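Local structure of cyclic UMP-AMP synthase (Rhodothermus marinus SG0.5JP17-172, 6E0L) at residues R28-R33 with D105-S110; M72-A77 with I134-Y139. The protein makes the cyclic dinucleotide 3',3'-cUAMP from UTP and ATP, a magnesium-dependent second-messenger synthesis that triggers abortive infection in CBASS antiphage defence. One frame throughout, in Å; residues are numbered along the deposited sequence.

Contact 1 of 2, residues R28-R33 with D105-S110; sequences RAALDR and DYYGAS
Y106, in the last turn of its helix, meets A30 of helix 18-32 and R33 near that helix's C-terminal end, and shows how two helices can approach closely where a small residue faces an aromatic one. The backbones come to 5.5 Å between the CA atoms of A30 and Y106, an approach that the single methyl group of A30 permits. With CG anti to the backbone N (chi1 -178°), the Y106 ring is carried over the first helix; one face has A30 CA above it, offset toward the rim, while A30 CB comes to 3.5 Å from Y106 CG. R33 reaches the same ring from its edge: the extended chain crosses the tyrosine at about a right angle and sets CD 3.4 Å from Y106 CD1. The guanidinium plane is turned 57° from the ring, so the two are not stacked. Y107 follows, and its CE2 touches the A30 methyl from another direction at 3.9 Å; Y106 CD2 sits over the centre of the Y107 ring, so the two tyrosines pack on each other and both touch the methyl. The Y107 hydroxyl is hydrogen-bonded to S26, one turn before A30 on helix 18-32. No hydrogen bond joins the two segments. The contact thus pairs the ends of helices 18-32 and 92-107 at the surface, while the buried L31 packs on A102 and L103 and Y107 touches T123 beyond strand 119-122.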
loop_
_atom_site.group_PDB
_atom_site.type_symbol
_atom_site.label_atom_id
_atom_site.label_comp_id
_atom_site.label_asym_id
_atom_site.label_seq_id
_atom_site.Cartn_x
_atom_site.Cartn_y
_atom_site.Cartn_z
ATOM N N ARG A 28 -6.573 -17.224 -4.491
ATOM C CA ARG A 28 -8.018 -17.284 -4.615
ATOM C C ARG A 28 -8.492 -18.724 -4.792
ATOM O O ARG A 28 -9.472 -19.141 -4.165
ATOM C CB ARG A 28 -8.451 -16.383 -5.769
ATOM C CG ARG A 28 -9.924 -16.382 -6.043
ATOM C CD ARG A 28 -10.256 -15.411 -7.163
ATOM N NE ARG A 28 -10.285 -14.046 -6.646
ATOM C CZ ARG A 28 -10.116 -12.951 -7.382
ATOM N NH1 ARG A 28 -9.890 -13.049 -8.687
ATOM N NH2 ARG A 28 -10.172 -11.754 -6.806
ATOM N N ALA A 29 -7.784 -19.511 -5.618
ATOM C CA ALA A 29 -8.186 -20.892 -5.840
ATOM C C ALA A 29 -8.036 -21.713 -4.561
ATOM O O ALA A 29 -8.850 -22.597 -4.288
ATOM C CB ALA A 29 -7.371 -21.499 -6.984
ATOM N N ALA A 30 -7.005 -21.441 -3.763
ATOM C CA ALA A 30 -6.874 -22.142 -2.492
ATOM C C ALA A 30 -8.071 -21.881 -1.597
ATOM O O ALA A 30 -8.578 -22.793 -0.932
ATOM C CB ALA A 30 -5.599 -21.700 -1.788
ATOM N N LEU A 31 -8.504 -20.628 -1.527
ATOM C CA LEU A 31 -9.618 -20.287 -0.654
ATOM C C LEU A 31 -10.966 -20.740 -1.224
ATOM O O LEU A 31 -11.907 -21.001 -0.458
ATOM C CB LEU A 31 -9.607 -18.777 -0.416
ATOM C CG LEU A 31 -8.297 -18.272 0.213
ATOM C CD1 LEU A 31 -8.423 -16.842 0.686
ATOM C CD2 LEU A 31 -7.835 -19.158 1.354
ATOM N N ASP A 32 -11.082 -20.818 -2.555
ATOM C CA ASP A 32 -12.310 -21.314 -3.168
ATOM C C ASP A 32 -12.554 -22.768 -2.810
ATOM O O ASP A 32 -13.706 -23.214 -2.804
ATOM C CB ASP A 32 -12.271 -21.141 -4.697
ATOM C CG ASP A 32 -12.574 -19.706 -5.141
ATOM O OD1 ASP A 32 -13.239 -18.956 -4.389
ATOM O OD2 ASP A 32 -12.188 -19.332 -6.268
ATOM N N ARG A 33 -11.485 -23.520 -2.515
ATOM C CA ARG A 33 -11.596 -24.936 -2.184
ATOM C C ARG A 33 -11.986 -25.204 -0.753
ATOM O O ARG A 33 -12.348 -26.340 -0.434
ATOM C CB ARG A 33 -10.291 -25.690 -2.417
ATOM C CG ARG A 33 -9.940 -25.959 -3.824
ATOM C CD ARG A 33 -8.484 -26.152 -3.958
ATOM N NE ARG A 33 -8.228 -26.724 -5.257
ATOM C CZ ARG A 33 -8.172 -28.044 -5.412
ATOM N NH1 ARG A 33 -8.360 -28.820 -4.349
ATOM N NH2 ARG A 33 -7.949 -28.590 -6.601
ATOM N N ASP A 105 -3.956 -26.492 3.444
ATOM C CA ASP A 105 -4.518 -27.636 2.728
ATOM C C ASP A 105 -4.097 -27.611 1.267
ATOM O O ASP A 105 -3.824 -28.656 0.670
ATOM C CB ASP A 105 -6.046 -27.662 2.831
ATOM C CG ASP A 105 -6.548 -28.063 4.217
ATOM O OD1 ASP A 105 -5.763 -28.627 5.014
ATOM O OD2 ASP A 105 -7.747 -27.836 4.500
ATOM N N TYR A 106 -4.059 -26.422 0.670
ATOM C CA TYR A 106 -3.813 -26.313 -0.759
ATOM C C TYR A 106 -2.320 -26.376 -1.089
ATOM O O TYR A 106 -1.911 -27.108 -1.997
ATOM C CB TYR A 106 -4.415 -25.007 -1.276
ATOM C CG TYR A 106 -4.276 -24.805 -2.767
ATOM C CD1 TYR A 106 -5.177 -25.406 -3.640
ATOM C CD2 TYR A 106 -3.261 -24.040 -3.301
ATOM C CE1 TYR A 106 -5.085 -25.223 -4.996
ATOM C CE2 TYR A 106 -3.158 -23.858 -4.654
ATOM C CZ TYR A 106 -4.068 -24.452 -5.496
ATOM O OH TYR A 106 -3.964 -24.260 -6.849
ATOM N N TYR A 107 -1.497 -25.579 -0.397
ATOM C CA TYR A 107 -0.077 -25.465 -0.721
ATOM C C TYR A 107 0.831 -26.422 0.035
ATOM O O TYR A 107 1.942 -26.684 -0.428
ATOM C CB TYR A 107 0.428 -24.045 -0.457
ATOM C CG TYR A 107 -0.237 -22.986 -1.306
ATOM C CD1 TYR A 107 0.134 -22.804 -2.629
ATOM C CD2 TYR A 107 -1.171 -22.116 -0.763
ATOM C CE1 TYR A 107 -0.440 -21.841 -3.402
ATOM C CE2 TYR A 107 -1.754 -21.140 -1.538
ATOM C CZ TYR A 107 -1.376 -21.014 -2.862
ATOM O OH TYR A 107 -1.931 -20.062 -3.666
ATOM N N GLY A 108 0.401 -26.942 1.168
ATOM C CA GLY A 108 1.212 -27.743 2.061
ATOM C C GLY A 108 1.742 -26.910 3.205
ATOM O O GLY A 108 2.025 -25.719 3.060
ATOM N N ALA A 109 1.876 -27.542 4.377
ATOM C CA ALA A 109 2.314 -26.807 5.567
ATOM C C ALA A 109 3.660 -26.112 5.383
ATOM O O ALA A 109 3.871 -25.018 5.918
ATOM C CB ALA A 109 2.368 -27.746 6.771
ATOM N N SER A 110 4.572 -26.705 4.623
ATOM C CA SER A 110 5.895 -26.109 4.494
ATOM C C SER A 110 5.895 -24.815 3.685
ATOM O O SER A 110 6.915 -24.112 3.681
ATOM C CB SER A 110 6.857 -27.117 3.878
ATOM O OG SER A 110 6.553 -27.346 2.517
#

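Contact 2 of 2, residues M72-A77 with I134-Y139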
loop_
_atom_site.group_PDB
_atom_site.type_symbol
_atom_site.label_atom_id
_atom_site.label_comp_id
_atom_site.label_asym_id
_atom_site.label_seq_id
_atom_site.Cartn_x
_atom_site.Cartn_y
_atom_site.Cartn_z
ATOM N N MET A 72 -15.804 -5.061 12.305
ATOM C CA MET A 72 -15.381 -4.244 13.425
ATOM C C MET A 72 -15.689 -2.784 13.081
ATOM O O MET A 72 -16.036 -2.459 11.947
ATOM C CB MET A 72 -13.922 -4.526 13.735
ATOM C CG MET A 72 -13.760 -6.026 13.919
ATOM S SD MET A 72 -12.179 -6.592 14.484
ATOM C CE MET A 72 -11.901 -5.451 15.841
ATOM N N ASN A 73 -15.619 -1.903 14.069
ATOM C CA ASN A 73 -16.140 -0.547 13.910
ATOM C C ASN A 73 -15.662 0.314 15.074
ATOM O O ASN A 73 -14.980 -0.156 15.990
ATOM C CB ASN A 73 -17.665 -0.557 13.840
ATOM C CG ASN A 73 -18.267 -1.210 15.044
ATOM O OD1 ASN A 73 -18.292 -0.617 16.118
ATOM N ND2 ASN A 73 -18.800 -2.434 14.871
ATOM N N ASN A 74 -15.991 1.602 15.009
ATOM C CA ASN A 74 -15.642 2.548 16.062
ATOM C C ASN A 74 -16.841 2.985 16.909
ATOM O O ASN A 74 -16.799 4.035 17.555
ATOM C CB ASN A 74 -14.948 3.747 15.418
ATOM C CG ASN A 74 -15.862 4.481 14.460
ATOM O OD1 ASN A 74 -16.815 3.887 13.939
ATOM N ND2 ASN A 74 -15.623 5.777 14.259
ATOM N N LEU A 75 -17.914 2.213 16.890
ATOM C CA LEU A 75 -19.150 2.525 17.594
ATOM C C LEU A 75 -19.052 2.229 19.090
ATOM O O LEU A 75 -18.315 1.338 19.524
ATOM C CB LEU A 75 -20.339 1.772 16.997
ATOM C CG LEU A 75 -20.647 2.136 15.551
ATOM C CD1 LEU A 75 -21.622 1.116 14.962
ATOM C CD2 LEU A 75 -21.124 3.591 15.395
ATOM N N THR A 76 -19.776 3.012 19.883
ATOM C CA THR A 76 -19.974 2.656 21.283
ATOM C C THR A 76 -21.062 1.581 21.378
ATOM O O THR A 76 -21.782 1.301 20.414
ATOM C CB THR A 76 -20.400 3.860 22.132
ATOM O OG1 THR A 76 -21.696 4.288 21.704
ATOM C CG2 THR A 76 -19.426 5.025 21.991
ATOM N N ALA A 77 -21.168 0.961 22.559
ATOM C CA ALA A 77 -22.196 -0.061 22.768
ATOM C C ALA A 77 -23.603 0.481 22.508
ATOM O O ALA A 77 -24.457 -0.224 21.954
ATOM C CB ALA A 77 -22.108 -0.604 24.198
ATOM N N ILE A 134 -10.561 -8.181 8.801
ATOM C CA ILE A 134 -12.010 -8.114 8.891
ATOM C C ILE A 134 -12.436 -6.737 8.416
ATOM O O ILE A 134 -11.742 -5.749 8.667
ATOM C CB ILE A 134 -12.446 -8.305 10.368
ATOM C CG1 ILE A 134 -12.094 -9.699 10.908
ATOM C CG2 ILE A 134 -13.942 -8.100 10.538
ATOM C CD1 ILE A 134 -12.796 -10.807 10.269
ATOM N N GLN A 135 -13.583 -6.672 7.745
ATOM C CA GLN A 135 -14.123 -5.384 7.341
ATOM C C GLN A 135 -14.171 -4.453 8.547
ATOM O O GLN A 135 -14.505 -4.877 9.654
ATOM C CB GLN A 135 -15.534 -5.560 6.778
ATOM C CG GLN A 135 -16.160 -4.273 6.298
ATOM C CD GLN A 135 -17.590 -4.470 5.871
ATOM O OE1 GLN A 135 -18.501 -3.842 6.405
ATOM N NE2 GLN A 135 -17.798 -5.352 4.904
ATOM N N TYR A 136 -13.759 -3.207 8.344
ATOM C CA TYR A 136 -13.814 -2.151 9.351
ATOM C C TYR A 136 -14.706 -1.015 8.871
ATOM O O TYR A 136 -14.572 -0.558 7.732
ATOM C CB TYR A 136 -12.414 -1.631 9.724
ATOM C CG TYR A 136 -12.465 -0.552 10.794
ATOM C CD1 TYR A 136 -12.518 -0.866 12.146
ATOM C CD2 TYR A 136 -12.405 0.791 10.444
ATOM C CE1 TYR A 136 -12.574 0.129 13.103
ATOM C CE2 TYR A 136 -12.452 1.781 11.392
ATOM C CZ TYR A 136 -12.527 1.447 12.721
ATOM O OH TYR A 136 -12.577 2.434 13.680
ATOM N N ARG A 137 -15.628 -0.576 9.731
ATOM C CA ARG A 137 -16.509 0.539 9.418
ATOM C C ARG A 137 -16.156 1.702 10.324
ATOM O O ARG A 137 -16.306 1.607 11.548
ATOM C CB ARG A 137 -17.972 0.165 9.601
ATOM C CG ARG A 137 -18.426 -0.906 8.650
ATOM C CD ARG A 137 -19.887 -1.101 8.758
ATOM N NE ARG A 137 -20.329 -2.210 7.932
ATOM C CZ ARG A 137 -21.597 -2.571 7.828
ATOM N NH1 ARG A 137 -22.519 -1.895 8.507
ATOM N NH2 ARG A 137 -21.933 -3.596 7.065
ATOM N N LYS A 138 -15.741 2.803 9.704
ATOM C CA LYS A 138 -15.451 4.065 10.367
ATOM C C LYS A 138 -16.671 4.954 10.262
ATOM O O LYS A 138 -16.996 5.434 9.172
ATOM C CB LYS A 138 -14.244 4.782 9.770
ATOM C CG LYS A 138 -13.988 6.115 10.505
ATOM C CD LYS A 138 -12.654 6.759 10.126
ATOM C CE LYS A 138 -12.587 7.039 8.625
ATOM N NZ LYS A 138 -11.356 7.795 8.220
ATOM N N TYR A 139 -17.350 5.182 11.405
ATOM C CA TYR A 139 -18.559 5.981 11.399
ATOM C C TYR A 139 -18.170 7.418 11.741
ATOM O O TYR A 139 -17.194 7.643 12.456
ATOM C CB TYR A 139 -19.593 5.420 12.383
ATOM C CG TYR A 139 -20.344 4.215 11.831
ATOM C CD1 TYR A 139 -19.859 2.926 11.988
ATOM C CD2 TYR A 139 -21.535 4.383 11.130
ATOM C CE1 TYR A 139 -20.546 1.836 11.473
ATOM C CE2 TYR A 139 -22.224 3.307 10.628
ATOM C CZ TYR A 139 -21.724 2.033 10.795
ATOM O OH TYR A 139 -22.426 0.962 10.277
#
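A short parallel strand pairing at the margin of the nucleotidyltransferase sheet, prolonged past its end by an asparagine side chain, is the element formed here. M72 bridges Y136 and N73 bridges R137. The backbone ladder runs from M72 N to Q135 O (3.0 Å) and from R137 N to M72 O (2.9 Å), with a weak third bond from N74 N to R137 O. Beyond it the N74 amide takes over, gripping the backbone of Y139 twice: OD1 accepts from Y139 N at 2.9 Å, the donor tilted 26° from the carbonyl plane, while ND2 gives a nearly straight bond (170°) to a lone pair of Y139 O, 3.0 Å away and in the amide's own plane. Held at both its oxygen and its nitrogen, the amide is probably fixed in this orientation, since a flip would set ND2 against the donor Y139 N. Its CG lies between the backbone N and the carbonyl carbon (chi1 63°), which turns the group toward the strand, and CB rests 3.2 Å from Y136 OH. N73 OD1 meanwhile accepts from L75 N in an Asx turn that bends the chain out of the strand. The turn brings L75 to the Y139 ring, where L75 CD2 comes to 3.7 Å from Y139 CD1. At the other end M72 CG meets I134 CG2 at 4.0 Å, the two side chains crossing at about a right angle. R137 lies along its own strand, its NE bonded to Q135 OE1 in the guanidinium plane, with F71 as a cation-pi partner; Q135 NE2 is hydrogen-bonded to N68. Strand 127-138 continues its pairing with strand 150-157 through I134, Y136 and K138 and with strand 61-68 through Q135, while L75 leads into helix 77-82, whose K80 touches both N73 and L75.

How the contacts relate
Both contacts lie within the nucleotidyltransferase domain, yet they join different layers of it: contact 1 pairs helices 18-32 and 92-107, whereas contact 2 pairs strands 71-73 and 127-138 of the mixed sheet. Their centres are 30 Å apart and their nearest atoms about 12 Å, without touching. Along the chain the segments alternate, 28-33, 72-77, 105-110 and 134-139, so the chain passes back and forth between the helix pair and the strand pair within one domain. The side chain of Y136 in contact 2 is about 12 Å from the bound UTP analogue, and that of Y107 in contact 1 about 9 Å from that of L119, a UTP-binding residue.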